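Local coordinates for SusD superfamily protein (Bacteroides fragilis NCTC 9343, PDB 3NQP) that probably binds glycans at the cell outer membrane as a member of the SusD family, at residues A[123-128]-A[172-177]; A[130-135]-A[164-169]; A[308-313]-A[363-368]; A[38-43]-A[281-286]. All coordinates share one frame; numbering follows the deposited sequence.

The first contact to open is contact 4: its segment 38-43, near the N terminus, meets its partner far along the chain at 281-286, so contacts 1 and 2 both fall within its span. Contact 1 opens at 123-128 and contact 2 at 130-135, on the same helix 110-135; returning along helix 163-181, the chain closes contact 2 at 164-169 and then contact 1 at 172-177, so contact 2 lies inside contact 1. Contact 3, 308-313 with 363-368, follows contact 4 in series. Contacts 1 and 2 bind two antiparallel helices together; contact 4 joins the N-terminal helical region to a later loop, and contact 3 ties that loop's continuation to a small hairpin.

Contact 1: residues A[123-128]-A[172-177]; sequences LRAFYY and SDLNKS
R124 sets its CG anti to the backbone N (chi1 -168°) and then bends at chi3, which carries the guanidinium across to D173, whose CG stands beside its own backbone N. The two side chains cross at about a right angle and meet side-on in a salt bridge of two hydrogen bonds. R124 NE donates to D173 OD2 at 2.8 Å, and R124 NH2 donates to D173 OD1 at 2.9 Å, the second bond nearly straight. Both oxygens lie close to the guanidinium plane, yet the flat groups are not coplanar: their planes are 32° apart, OD1 being met on its syn side, somewhat out of the carboxylate plane, and OD2 from farther above it.

The bridge spans helices 110-135 and 163-181, an arrangement consistent with the TPR-like helices of SusD proteins. The local axes run antiparallel (154° between directions) and approach to 8.5 Å. A125 faces the partner helix where the CA atoms come nearest, A125 CA lying 5.7 Å from D173 CA, and its methyl CB rests on L174 CD2 at 3.5 Å.

D173 OD2 is gripped by three donors, since Q169 NE2 and a water 2.8 Å from D173 OD2 join R124 NE; this would probably favour the charged carboxylate in buried surroundings. R124 NH1 hydrogen-bonds N96 OD1, while L174 also packs on L206 and M207 of helix 200-216.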
loop_
_atom_site.group_PDB
_atom_site.type_symbol
_atom_site.label_atom_id
_atom_site.label_comp_id
_atom_site.label_asym_id
_atom_site.label_seq_id
_atom_site.Cartn_x
_atom_site.Cartn_y
_atom_site.Cartn_z
ATOM N N LEU A 123 4.347 -15.337 1.316
ATOM C CA LEU A 123 5.225 -14.207 1.534
ATOM C C LEU A 123 6.313 -14.131 0.492
ATOM O O LEU A 123 6.761 -13.027 0.138
ATOM C CB LEU A 123 5.840 -14.276 2.934
ATOM C CG LEU A 123 4.892 -13.956 4.088
ATOM C CD1 LEU A 123 5.629 -14.152 5.457
ATOM C CD2 LEU A 123 4.270 -12.557 4.014
ATOM N N ARG A 124 6.719 -15.272 -0.059
ATOM C CA ARG A 124 7.724 -15.215 -1.113
ATOM C C ARG A 124 7.095 -14.607 -2.384
ATOM O O ARG A 124 7.736 -13.786 -3.053
ATOM C CB ARG A 124 8.346 -16.557 -1.434
ATOM C CG ARG A 124 9.570 -16.421 -2.320
ATOM C CD ARG A 124 10.379 -17.731 -2.298
ATOM N NE ARG A 124 9.659 -18.810 -2.975
ATOM C CZ ARG A 124 10.132 -20.048 -3.118
ATOM N NH1 ARG A 124 11.314 -20.380 -2.605
ATOM N NH2 ARG A 124 9.439 -20.949 -3.790
ATOM N N ALA A 125 5.840 -14.953 -2.669
ATOM C CA ALA A 125 5.076 -14.280 -3.709
ATOM C C ALA A 125 4.967 -12.765 -3.441
ATOM O O ALA A 125 5.065 -11.950 -4.347
ATOM C CB ALA A 125 3.651 -14.874 -3.805
ATOM N N PHE A 126 4.658 -12.414 -2.199
ATOM C CA PHE A 126 4.466 -11.035 -1.825
ATOM C C PHE A 126 5.697 -10.198 -2.158
ATOM O O PHE A 126 5.589 -9.147 -2.771
ATOM C CB PHE A 126 4.143 -10.947 -0.341
ATOM C CG PHE A 126 4.050 -9.553 0.166
ATOM C CD1 PHE A 126 2.861 -8.863 0.082
ATOM C CD2 PHE A 126 5.142 -8.941 0.735
ATOM C CE1 PHE A 126 2.765 -7.588 0.551
ATOM C CE2 PHE A 126 5.060 -7.650 1.214
ATOM C CZ PHE A 126 3.859 -6.970 1.115
ATOM N N TYR A 127 6.856 -10.653 -1.710
ATOM C CA TYR A 127 8.072 -9.922 -1.937
ATOM C C TYR A 127 8.388 -9.875 -3.430
ATOM O O TYR A 127 8.707 -8.833 -3.961
ATOM C CB TYR A 127 9.238 -10.559 -1.192
ATOM C CG TYR A 127 9.297 -10.256 0.299
ATOM C CD1 TYR A 127 9.371 -8.943 0.786
ATOM C CD2 TYR A 127 9.340 -11.281 1.223
ATOM C CE1 TYR A 127 9.469 -8.672 2.175
ATOM C CE2 TYR A 127 9.452 -11.019 2.603
ATOM C CZ TYR A 127 9.530 -9.738 3.073
ATOM O OH TYR A 127 9.651 -9.536 4.445
ATOM N N TYR A 128 8.277 -11.001 -4.116
ATOM C CA TYR A 128 8.608 -10.984 -5.538
ATOM C C TYR A 128 7.662 -10.124 -6.380
ATOM O O TYR A 128 8.052 -9.650 -7.441
ATOM C CB TYR A 128 8.737 -12.409 -6.104
ATOM C CG TYR A 128 10.159 -12.949 -5.955
ATOM C CD1 TYR A 128 11.227 -12.399 -6.674
ATOM C CD2 TYR A 128 10.428 -13.960 -5.093
ATOM C CE1 TYR A 128 12.542 -12.871 -6.522
ATOM C CE2 TYR A 128 11.733 -14.477 -4.955
ATOM C CZ TYR A 128 12.783 -13.933 -5.672
ATOM O OH TYR A 128 14.064 -14.461 -5.522
ATOM N N SER A 172 3.343 -19.621 -9.283
ATOM C CA SER A 172 3.597 -20.950 -8.724
ATOM C C SER A 172 3.544 -20.912 -7.202
ATOM O O SER A 172 2.891 -21.749 -6.560
ATOM C CB SER A 172 4.949 -21.447 -9.192
ATOM O OG SER A 172 5.229 -22.675 -8.588
ATOM N N ASP A 173 4.174 -19.887 -6.620
ATOM C CA ASP A 173 4.168 -19.707 -5.157
ATOM C C ASP A 173 2.810 -19.426 -4.576
ATOM O O ASP A 173 2.497 -19.903 -3.494
ATOM C CB ASP A 173 5.191 -18.643 -4.696
ATOM C CG ASP A 173 6.635 -19.148 -4.774
ATOM O OD1 ASP A 173 6.820 -20.390 -4.862
ATOM O OD2 ASP A 173 7.570 -18.314 -4.745
ATOM N N LEU A 174 1.988 -18.665 -5.290
ATOM C CA LEU A 174 0.652 -18.399 -4.774
ATOM C C LEU A 174 -0.167 -19.702 -4.763
ATOM O O LEU A 174 -0.889 -19.988 -3.805
ATOM C CB LEU A 174 -0.049 -17.356 -5.616
ATOM C CG LEU A 174 0.509 -15.925 -5.459
ATOM C CD1 LEU A 174 -0.005 -14.981 -6.586
ATOM C CD2 LEU A 174 0.184 -15.354 -4.080
ATOM N N ASN A 175 -0.071 -20.475 -5.832
ATOM C CA ASN A 175 -0.781 -21.765 -5.888
ATOM C C ASN A 175 -0.308 -22.733 -4.812
ATOM O O ASN A 175 -1.112 -23.422 -4.244
ATOM C CB ASN A 175 -0.656 -22.438 -7.267
ATOM C CG ASN A 175 -1.513 -21.762 -8.345
ATOM O OD1 ASN A 175 -2.477 -21.031 -8.063
ATOM N ND2 ASN A 175 -1.171 -22.037 -9.595
ATOM N N LYS A 176 0.993 -22.798 -4.564
ATOM C CA LYS A 176 1.520 -23.670 -3.518
ATOM C C LYS A 176 1.013 -23.188 -2.143
ATOM O O LYS A 176 0.642 -23.996 -1.318
ATOM C CB LYS A 176 3.028 -23.694 -3.560
ATOM C CG LYS A 176 3.656 -24.973 -3.042
ATOM C CD LYS A 176 3.448 -26.180 -3.921
ATOM C CE LYS A 176 4.399 -27.335 -3.502
ATOM N NZ LYS A 176 3.721 -28.652 -3.418
ATOM N N SER A 177 0.998 -21.867 -1.926
ATOM C CA SER A 177 0.428 -21.270 -0.696
ATOM C C SER A 177 -0.990 -21.785 -0.493
ATOM O O SER A 177 -1.290 -22.273 0.582
ATOM C CB SER A 177 0.494 -19.734 -0.675
ATOM O OG SER A 177 -0.089 -19.154 0.544
HETATM O O HOH W 1 7.404 -15.708 -5.834
#

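Contact 2: residues A[130-135]-A[164-169]; sequences DLYRIY and KEVMTQ
A Met-aromatic contact between Y132 and M167 joins the C-terminal end of helix 110-135 to the early turns of helix 163-181. M167 is present as selenomethionine, with SE in place of sulfur. Its terminal methyl does the touching: M167 CE sits 3.5 Å from the centroid of the Y132 ring and 12° off the ring normal, a CH-pi contact over the middle of one face. The nearest ring atom, Y132 CE1, is also 3.5 Å from M167 CE, but the other ring carbons are close behind it, as a centred approach requires. M167 SE stands farther out, 5.1 Å from the Y132 centroid and 7° off the normal, so the SE-CE bond slants down toward the ring.

Two bends, at chi2 and chi3, turn the M167 chain back on itself and bring the methyl above the ring, while M167 CB comes to 3.9 Å from Y132 CE2. V166 has a different approach: its CG1 lies near the ring plane, at the edge, with Y132 CB 4.1 Å away. Two successive residues of one helix thus meet the tyrosine differently, M167 over a face and V166 at the edge near CB. The two helices form an antiparallel pair backed by helix 200-216. A chi1 of 173° swings the Y132 ring away from its backbone N and out toward helix 163-181. The nearest pair of CA atoms is Y132 CA and V166 CA, 6.9 Å apart.

All three touching residues are buried. Y132 OH makes a weak hydrogen bond to D222 OD2, and M167 also packs on F129 and on V210 and T214 of helix 200-216.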
loop_
_atom_site.group_PDB
_atom_site.type_symbol
_atom_site.label_atom_id
_atom_site.label_comp_id
_atom_site.label_asym_id
_atom_site.label_seq_id
_atom_site.Cartn_x
_atom_site.Cartn_y
_atom_site.Cartn_z
ATOM N N ASP A 130 6.255 -7.189 -5.325
ATOM C CA ASP A 130 6.838 -5.836 -5.201
ATOM C C ASP A 130 8.042 -5.707 -6.166
ATOM O O ASP A 130 8.137 -4.711 -6.922
ATOM C CB ASP A 130 7.245 -5.513 -3.778
ATOM C CG ASP A 130 6.090 -4.893 -2.930
ATOM O OD1 ASP A 130 4.937 -4.825 -3.406
ATOM O OD2 ASP A 130 6.365 -4.507 -1.785
ATOM N N LEU A 131 8.952 -6.683 -6.152
ATOM C CA LEU A 131 10.133 -6.602 -7.019
ATOM C C LEU A 131 9.715 -6.545 -8.493
ATOM O O LEU A 131 10.269 -5.771 -9.274
ATOM C CB LEU A 131 11.111 -7.759 -6.754
ATOM C CG LEU A 131 11.851 -7.680 -5.396
ATOM C CD1 LEU A 131 12.627 -8.927 -5.197
ATOM C CD2 LEU A 131 12.781 -6.479 -5.251
ATOM N N TYR A 132 8.703 -7.322 -8.878
ATOM C CA TYR A 132 8.214 -7.294 -10.289
ATOM C C TYR A 132 7.603 -5.954 -10.669
ATOM O O TYR A 132 7.842 -5.439 -11.749
ATOM C CB TYR A 132 7.196 -8.421 -10.502
ATOM C CG TYR A 132 6.453 -8.480 -11.796
ATOM C CD1 TYR A 132 5.339 -7.695 -12.008
ATOM C CD2 TYR A 132 6.882 -9.327 -12.841
ATOM C CE1 TYR A 132 4.632 -7.749 -13.176
ATOM C CE2 TYR A 132 6.160 -9.422 -14.036
ATOM C CZ TYR A 132 5.024 -8.630 -14.196
ATOM O OH TYR A 132 4.272 -8.682 -15.348
ATOM N N ARG A 133 6.789 -5.374 -9.784
ATOM C CA ARG A 133 6.173 -4.089 -10.090
ATOM C C ARG A 133 7.150 -2.915 -10.103
ATOM O O ARG A 133 6.955 -1.929 -10.816
ATOM C CB ARG A 133 5.031 -3.818 -9.119
ATOM C CG ARG A 133 3.880 -4.809 -9.320
ATOM C CD ARG A 133 2.679 -4.453 -8.444
ATOM N NE ARG A 133 2.974 -4.676 -7.052
ATOM C CZ ARG A 133 2.122 -4.465 -6.068
ATOM N NH1 ARG A 133 0.877 -4.054 -6.323
ATOM N NH2 ARG A 133 2.496 -4.713 -4.835
ATOM N N ILE A 134 8.191 -3.013 -9.292
ATOM C CA ILE A 134 9.192 -1.958 -9.205
ATOM C C ILE A 134 10.243 -2.117 -10.301
ATOM O O ILE A 134 10.561 -1.168 -10.948
ATOM C CB ILE A 134 9.879 -1.971 -7.821
ATOM C CG1 ILE A 134 8.880 -1.599 -6.734
ATOM C CG2 ILE A 134 11.172 -1.056 -7.763
ATOM C CD1 ILE A 134 8.451 -0.133 -6.755
ATOM N N TYR A 135 10.754 -3.329 -10.494
ATOM C CA TYR A 135 11.918 -3.557 -11.376
ATOM C C TYR A 135 11.615 -4.361 -12.636
ATOM O O TYR A 135 12.438 -4.342 -13.551
ATOM C CB TYR A 135 13.010 -4.317 -10.610
ATOM C CG TYR A 135 13.576 -3.551 -9.451
ATOM C CD1 TYR A 135 14.406 -2.472 -9.656
ATOM C CD2 TYR A 135 13.251 -3.890 -8.138
ATOM C CE1 TYR A 135 14.896 -1.735 -8.593
ATOM C CE2 TYR A 135 13.746 -3.168 -7.071
ATOM C CZ TYR A 135 14.576 -2.100 -7.294
ATOM O OH TYR A 135 15.078 -1.372 -6.238
ATOM N N LYS A 164 8.388 -12.202 -17.230
ATOM C CA LYS A 164 7.598 -13.434 -17.336
ATOM C C LYS A 164 8.104 -14.542 -16.420
ATOM O O LYS A 164 7.296 -15.219 -15.771
ATOM C CB LYS A 164 7.527 -13.956 -18.775
ATOM C CG LYS A 164 6.893 -15.349 -18.876
ATOM C CD LYS A 164 5.398 -15.346 -18.574
ATOM C CE LYS A 164 4.736 -16.624 -19.142
ATOM N NZ LYS A 164 3.300 -16.790 -18.805
ATOM N N GLU A 165 9.426 -14.751 -16.376
ATOM C CA GLU A 165 9.990 -15.791 -15.506
ATOM C C GLU A 165 9.681 -15.490 -14.033
ATOM O O GLU A 165 9.346 -16.409 -13.287
ATOM C CB GLU A 165 11.491 -15.931 -15.686
ATOM C CG GLU A 165 11.877 -16.525 -17.052
ATOM C CD GLU A 165 13.368 -16.467 -17.321
ATOM O OE1 GLU A 165 14.023 -15.469 -17.054
ATOM O OE2 GLU A 165 13.886 -17.444 -17.842
ATOM N N VAL A 166 9.817 -14.215 -13.630
ATOM C CA VAL A 166 9.527 -13.787 -12.229
ATOM C C VAL A 166 8.043 -14.034 -11.899
ATOM O O VAL A 166 7.701 -14.558 -10.814
ATOM C CB VAL A 166 9.917 -12.322 -11.987
ATOM C CG1 VAL A 166 9.475 -11.834 -10.622
ATOM C CG2 VAL A 166 11.465 -12.145 -12.160
HETATM N N MSE A 167 7.157 -13.668 -12.830
HETATM C CA MSE A 167 5.709 -13.833 -12.601
HETATM C C MSE A 167 5.312 -15.306 -12.606
HETATM O O MSE A 167 4.406 -15.722 -11.892
HETATM C CB MSE A 167 4.892 -13.118 -13.674
HETATM C CG MSE A 167 3.386 -13.098 -13.380
HETATM SE SE MSE A 167 2.834 -12.509 -11.614
HETATM C CE MSE A 167 3.181 -10.626 -11.735
ATOM N N THR A 168 5.967 -16.100 -13.426
ATOM C CA THR A 168 5.718 -17.552 -13.375
ATOM C C THR A 168 5.967 -18.068 -11.951
ATOM O O THR A 168 5.164 -18.845 -11.424
ATOM C CB THR A 168 6.536 -18.283 -14.442
ATOM O OG1 THR A 168 6.033 -17.850 -15.707
ATOM C CG2 THR A 168 6.419 -19.799 -14.326
ATOM N N GLN A 169 7.029 -17.583 -11.311
ATOM C CA GLN A 169 7.394 -18.014 -9.996
ATOM C C GLN A 169 6.422 -17.502 -8.963
ATOM O O GLN A 169 6.048 -18.232 -8.032
ATOM C CB GLN A 169 8.775 -17.500 -9.613
ATOM C CG GLN A 169 9.236 -17.999 -8.224
ATOM C CD GLN A 169 9.348 -19.508 -8.145
ATOM O OE1 GLN A 169 9.769 -20.157 -9.097
ATOM N NE2 GLN A 169 8.977 -20.076 -6.994
#

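Contact 3: residues A[308-313]-A[363-368]; sequences DIQNTG and GYVNAQ
Between D308 and V365 the backbones stay apart, their CA atoms 7.6 Å from each other, and D308 leads into a type II' turn from I309 to T312, in which Q310 takes the positive phi of the first corner (48°) and T312 N donates to I309 O at 3.1 Å. The contact itself is made by one valine. V365 CG2, which lies beside its backbone N, meets the carbonyl D308 O at 3.5 Å and reaches D308 OD2 at 3.6 Å, so a methyl is set against the backbone and, in the conformer described here, the carboxylate of the same residue. The aspartate and valine side chains cross at about a right angle. The other branch, V365 CG1, faces Q310 NE2 more loosely, at 4.3 Å.

The polar groups around the valine are linked to each other: Q310 NE2 donates to D308 OD1 at 2.7 Å, the amide keeping that oxygen in its own plane but coming from above the carboxylate plane. D308 has a second conformer, so this bond and the OD2 contact are uncertain. No hydrogen bond joins the two segments directly.

R371 supplies a polar link beside the valine: its NE donates to D308 O and its N to Q310 OE1. R371 belongs to strand 371-372, which pairs antiparallel with strand 364-365, so the 308-313 loop lies against this two-stranded hairpin at the surface of the SusD-family region.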
loop_
_atom_site.group_PDB
_atom_site.type_symbol
_atom_site.label_atom_id
_atom_site.label_comp_id
_atom_site.label_asym_id
_atom_site.label_seq_id
_atom_site.Cartn_x
_atom_site.Cartn_y
_atom_site.Cartn_z
ATOM N N ASP A 308 -1.642 16.293 19.852
ATOM C CA ASP A 308 -1.053 15.651 21.029
ATOM C C ASP A 308 0.028 14.652 20.605
ATOM O O ASP A 308 -0.037 13.434 20.852
ATOM C CB ASP A 308 -2.114 14.995 21.922
ATOM C CG ASP A 308 -1.595 14.715 23.344
ATOM O OD1 ASP A 308 -0.434 15.047 23.686
ATOM O OD2 ASP A 308 -2.366 14.149 24.125
ATOM N N ILE A 309 1.053 15.200 19.989
ATOM C CA ILE A 309 2.210 14.404 19.636
ATOM C C ILE A 309 3.483 14.908 20.352
ATOM O O ILE A 309 4.537 14.329 20.170
ATOM C CB ILE A 309 2.419 14.379 18.109
ATOM C CG1 ILE A 309 2.712 15.762 17.610
ATOM C CG2 ILE A 309 1.190 13.710 17.362
ATOM C CD1 ILE A 309 3.304 15.893 16.155
ATOM N N GLN A 310 3.358 15.921 21.212
ATOM C CA GLN A 310 4.503 16.502 21.912
ATOM C C GLN A 310 5.619 16.776 20.897
ATOM O O GLN A 310 5.320 17.262 19.808
ATOM C CB GLN A 310 4.964 15.594 23.041
ATOM C CG GLN A 310 3.873 15.089 23.954
ATOM C CD GLN A 310 3.294 13.796 23.496
ATOM O OE1 GLN A 310 4.029 12.851 23.167
ATOM N NE2 GLN A 310 1.945 13.730 23.441
ATOM N N ASN A 311 6.878 16.490 21.227
ATOM C CA ASN A 311 7.955 16.720 20.301
ATOM C C ASN A 311 8.380 15.494 19.510
ATOM O O ASN A 311 9.544 15.408 19.112
ATOM C CB ASN A 311 9.199 17.334 20.969
ATOM C CG ASN A 311 10.101 18.026 19.954
ATOM O OD1 ASN A 311 9.619 18.505 18.901
ATOM N ND2 ASN A 311 11.397 18.040 20.221
ATOM N N THR A 312 7.448 14.596 19.232
ATOM C CA THR A 312 7.762 13.338 18.588
ATOM C C THR A 312 7.717 13.408 17.070
ATOM O O THR A 312 8.043 12.402 16.400
ATOM C CB THR A 312 6.792 12.210 19.068
ATOM O OG1 THR A 312 5.454 12.517 18.658
ATOM C CG2 THR A 312 6.813 12.052 20.582
ATOM N N GLY A 313 7.286 14.552 16.519
ATOM C CA GLY A 313 6.959 14.661 15.093
ATOM C C GLY A 313 7.877 15.515 14.246
ATOM O O GLY A 313 8.710 16.269 14.758
ATOM N N GLY A 363 -1.315 6.008 16.148
ATOM C CA GLY A 363 -1.204 5.233 17.424
ATOM C C GLY A 363 -1.965 5.868 18.589
ATOM O O GLY A 363 -3.116 6.242 18.425
ATOM N N TYR A 364 -1.313 6.034 19.738
ATOM C CA TYR A 364 -1.983 6.632 20.918
ATOM C C TYR A 364 -1.011 7.333 21.835
ATOM O O TYR A 364 0.203 7.287 21.632
ATOM C CB TYR A 364 -2.762 5.552 21.691
ATOM C CG TYR A 364 -1.906 4.371 22.116
ATOM C CD1 TYR A 364 -0.798 4.536 22.962
ATOM C CD2 TYR A 364 -2.186 3.084 21.648
ATOM C CE1 TYR A 364 -0.008 3.451 23.331
ATOM C CE2 TYR A 364 -1.412 1.994 22.024
ATOM C CZ TYR A 364 -0.311 2.186 22.846
ATOM O OH TYR A 364 0.466 1.099 23.167
ATOM N N VAL A 365 -1.541 7.998 22.859
ATOM C CA VAL A 365 -0.716 8.603 23.869
ATOM C C VAL A 365 -0.823 7.669 25.060
ATOM O O VAL A 365 -1.937 7.357 25.526
ATOM C CB VAL A 365 -1.203 10.000 24.240
ATOM C CG1 VAL A 365 -0.284 10.608 25.273
ATOM C CG2 VAL A 365 -1.310 10.915 22.986
ATOM N N ASN A 366 0.320 7.221 25.564
ATOM C CA ASN A 366 0.314 6.234 26.623
ATOM C C ASN A 366 0.041 6.863 28.001
ATOM O O ASN A 366 -0.186 8.075 28.110
ATOM C CB ASN A 366 1.624 5.419 26.575
ATOM C CG ASN A 366 2.825 6.210 26.950
ATOM O OD1 ASN A 366 2.727 7.291 27.564
ATOM N ND2 ASN A 366 3.988 5.690 26.593
ATOM N N ALA A 367 0.047 6.054 29.049
ATOM C CA ALA A 367 -0.343 6.546 30.386
ATOM C C ALA A 367 0.666 7.584 30.912
ATOM O O ALA A 367 0.310 8.446 31.705
ATOM C CB ALA A 367 -0.503 5.361 31.388
ATOM N N GLN A 368 1.900 7.542 30.426
ATOM C CA GLN A 368 2.903 8.543 30.767
ATOM C C GLN A 368 2.807 9.822 29.925
ATOM O O GLN A 368 3.648 10.709 30.048
ATOM C CB GLN A 368 4.308 7.939 30.641
ATOM C CG GLN A 368 4.585 6.767 31.612
ATOM C CD GLN A 368 3.808 5.465 31.290
ATOM O OE1 GLN A 368 3.674 5.055 30.120
ATOM N NE2 GLN A 368 3.273 4.822 32.345
#

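Contact 4: residues A[38-43]-A[281-286]; sequences AAWQHT and GTFTYN
W40 reaches T282 and F283 with the far end of its indole, and the path begins at CB, where a chi1 of 179° extends the side chain opposite the W40 backbone N and the ring is carried outward from helix 39-48. The length of this reach is measured by the backbones, W40 CA and T282 CA being 11.9 Å apart. Along the six-membered part of the indole, CZ2 comes first, 4.2 Å from T282 OG1. CH2, at the tip, lies 3.6 Å from T282 OG1 and 3.7 Å from F283 CE1, both van der Waals distances.

W40 CH2 meets the F283 ring at its edge, near that ring's plane, and the two side chains run past one another in opposite directions. T282 OG1 sits between its own backbone N and carbonyl carbon (chi1 65°), facing the indole, but its hydrogen bond is to S279 O. T282 and F283 are the central residues of a type I turn from G281 to T284, and this places their side chains together before the tryptophan; T284 OG1 donates back to G281 O at 2.6 Å across the turn.

W40 also packs on Y377 of strand 377-381, and F283 on I44, one turn further along helix 39-48. Backbone hydrogen bonds tie F283 to V358, so the turn lies between helix 39-48, through I44, and the end of strand 351-358, while strand 377-381 flanks the tryptophan.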
loop_
_atom_site.group_PDB
_atom_site.type_symbol
_atom_site.label_atom_id
_atom_site.label_comp_id
_atom_site.label_asym_id
_atom_site.label_seq_id
_atom_site.Cartn_x
_atom_site.Cartn_y
_atom_site.Cartn_z
ATOM N N ALA A 38 10.085 -4.140 6.587
ATOM C CA ALA A 38 9.946 -3.683 5.174
ATOM C C ALA A 38 8.630 -2.987 4.865
ATOM O O ALA A 38 8.390 -2.583 3.709
ATOM C CB ALA A 38 10.132 -4.858 4.235
ATOM N N ALA A 39 7.780 -2.791 5.875
ATOM C CA ALA A 39 6.450 -2.233 5.642
ATOM C C ALA A 39 6.465 -0.775 5.153
ATOM O O ALA A 39 5.668 -0.392 4.292
ATOM C CB ALA A 39 5.591 -2.348 6.888
ATOM N N TRP A 40 7.360 0.039 5.684
ATOM C CA TRP A 40 7.415 1.438 5.235
ATOM C C TRP A 40 7.785 1.452 3.761
ATOM O O TRP A 40 7.172 2.151 2.957
ATOM C CB TRP A 40 8.432 2.222 6.055
ATOM C CG TRP A 40 8.559 3.652 5.654
ATOM C CD1 TRP A 40 9.409 4.158 4.708
ATOM C CD2 TRP A 40 7.843 4.776 6.193
ATOM N NE1 TRP A 40 9.275 5.507 4.627
ATOM C CE2 TRP A 40 8.319 5.922 5.522
ATOM C CE3 TRP A 40 6.856 4.917 7.155
ATOM C CZ2 TRP A 40 7.844 7.188 5.799
ATOM C CZ3 TRP A 40 6.380 6.182 7.455
ATOM C CH2 TRP A 40 6.870 7.301 6.779
ATOM N N GLN A 41 8.773 0.652 3.375
ATOM C CA GLN A 41 9.156 0.645 1.967
ATOM C C GLN A 41 8.011 0.165 1.071
ATOM O O GLN A 41 7.828 0.677 -0.048
ATOM C CB GLN A 41 10.397 -0.231 1.747
ATOM C CG GLN A 41 10.812 -0.325 0.348
ATOM C CD GLN A 41 12.147 -0.996 0.221
ATOM O OE1 GLN A 41 13.178 -0.316 0.086
ATOM N NE2 GLN A 41 12.153 -2.346 0.280
ATOM N N HIS A 42 7.301 -0.865 1.522
ATOM C CA HIS A 42 6.230 -1.458 0.729
ATOM C C HIS A 42 5.090 -0.444 0.502
ATOM O O HIS A 42 4.598 -0.255 -0.630
ATOM C CB HIS A 42 5.707 -2.738 1.384
ATOM C CG HIS A 42 4.412 -3.202 0.817
ATOM N ND1 HIS A 42 4.325 -3.856 -0.390
ATOM C CD2 HIS A 42 3.139 -3.068 1.266
ATOM C CE1 HIS A 42 3.053 -4.114 -0.660
ATOM N NE2 HIS A 42 2.309 -3.625 0.323
ATOM N N THR A 43 4.667 0.201 1.585
ATOM C CA THR A 43 3.494 1.030 1.581
ATOM C C THR A 43 3.858 2.447 1.132
ATOM O O THR A 43 3.246 2.994 0.185
ATOM C CB THR A 43 2.848 1.043 2.979
ATOM O OG1 THR A 43 2.289 -0.257 3.249
ATOM C CG2 THR A 43 1.796 2.138 3.109
ATOM N N GLY A 281 4.934 9.677 12.508
ATOM C CA GLY A 281 5.195 11.040 13.041
ATOM C C GLY A 281 5.781 12.023 12.049
ATOM O O GLY A 281 5.718 13.263 12.236
ATOM N N THR A 282 6.374 11.490 10.984
ATOM C CA THR A 282 6.975 12.317 9.937
ATOM C C THR A 282 5.989 12.985 8.993
ATOM O O THR A 282 6.415 13.758 8.134
ATOM C CB THR A 282 8.000 11.507 9.056
ATOM O OG1 THR A 282 7.327 10.493 8.330
ATOM C CG2 THR A 282 9.121 10.840 9.933
ATOM N N PHE A 283 4.692 12.671 9.099
ATOM C CA PHE A 283 3.655 13.360 8.305
ATOM C C PHE A 283 2.948 14.434 9.154
ATOM O O PHE A 283 1.855 14.872 8.784
ATOM C CB PHE A 283 2.559 12.399 7.814
ATOM C CG PHE A 283 2.967 11.499 6.676
ATOM C CD1 PHE A 283 3.855 10.467 6.867
ATOM C CD2 PHE A 283 2.362 11.628 5.428
ATOM C CE1 PHE A 283 4.195 9.629 5.787
ATOM C CE2 PHE A 283 2.688 10.789 4.368
ATOM C CZ PHE A 283 3.586 9.798 4.550
ATOM N N THR A 284 3.526 14.802 10.300
ATOM C CA THR A 284 2.837 15.703 11.250
ATOM C C THR A 284 3.452 17.115 11.324
ATOM O O THR A 284 3.360 17.891 10.350
ATOM C CB THR A 284 2.683 15.045 12.632
ATOM O OG1 THR A 284 3.954 14.863 13.281
ATOM C CG2 THR A 284 1.961 13.696 12.476
ATOM N N TYR A 285 4.065 17.454 12.469
ATOM C CA TYR A 285 4.754 18.705 12.623
ATOM C C TYR A 285 5.743 18.538 13.818
ATOM O O TYR A 285 5.641 17.593 14.639
ATOM C CB TYR A 285 3.763 19.843 12.856
ATOM C CG TYR A 285 2.816 19.502 13.973
ATOM C CD1 TYR A 285 1.673 18.748 13.722
ATOM C CD2 TYR A 285 3.079 19.881 15.275
ATOM C CE1 TYR A 285 0.802 18.387 14.743
ATOM C CE2 TYR A 285 2.180 19.525 16.325
ATOM C CZ TYR A 285 1.068 18.771 16.047
ATOM O OH TYR A 285 0.205 18.382 17.062
ATOM N N ASN A 286 6.705 19.443 13.866
ATOM C CA ASN A 286 7.745 19.473 14.872
ATOM C C ASN A 286 7.392 20.546 15.908
ATOM O O ASN A 286 7.598 21.722 15.662
ATOM C CB ASN A 286 9.048 19.855 14.170
ATOM C CG ASN A 286 10.288 19.644 15.026
ATOM O OD1 ASN A 286 10.289 19.903 16.216
ATOM N ND2 ASN A 286 11.367 19.182 14.393
#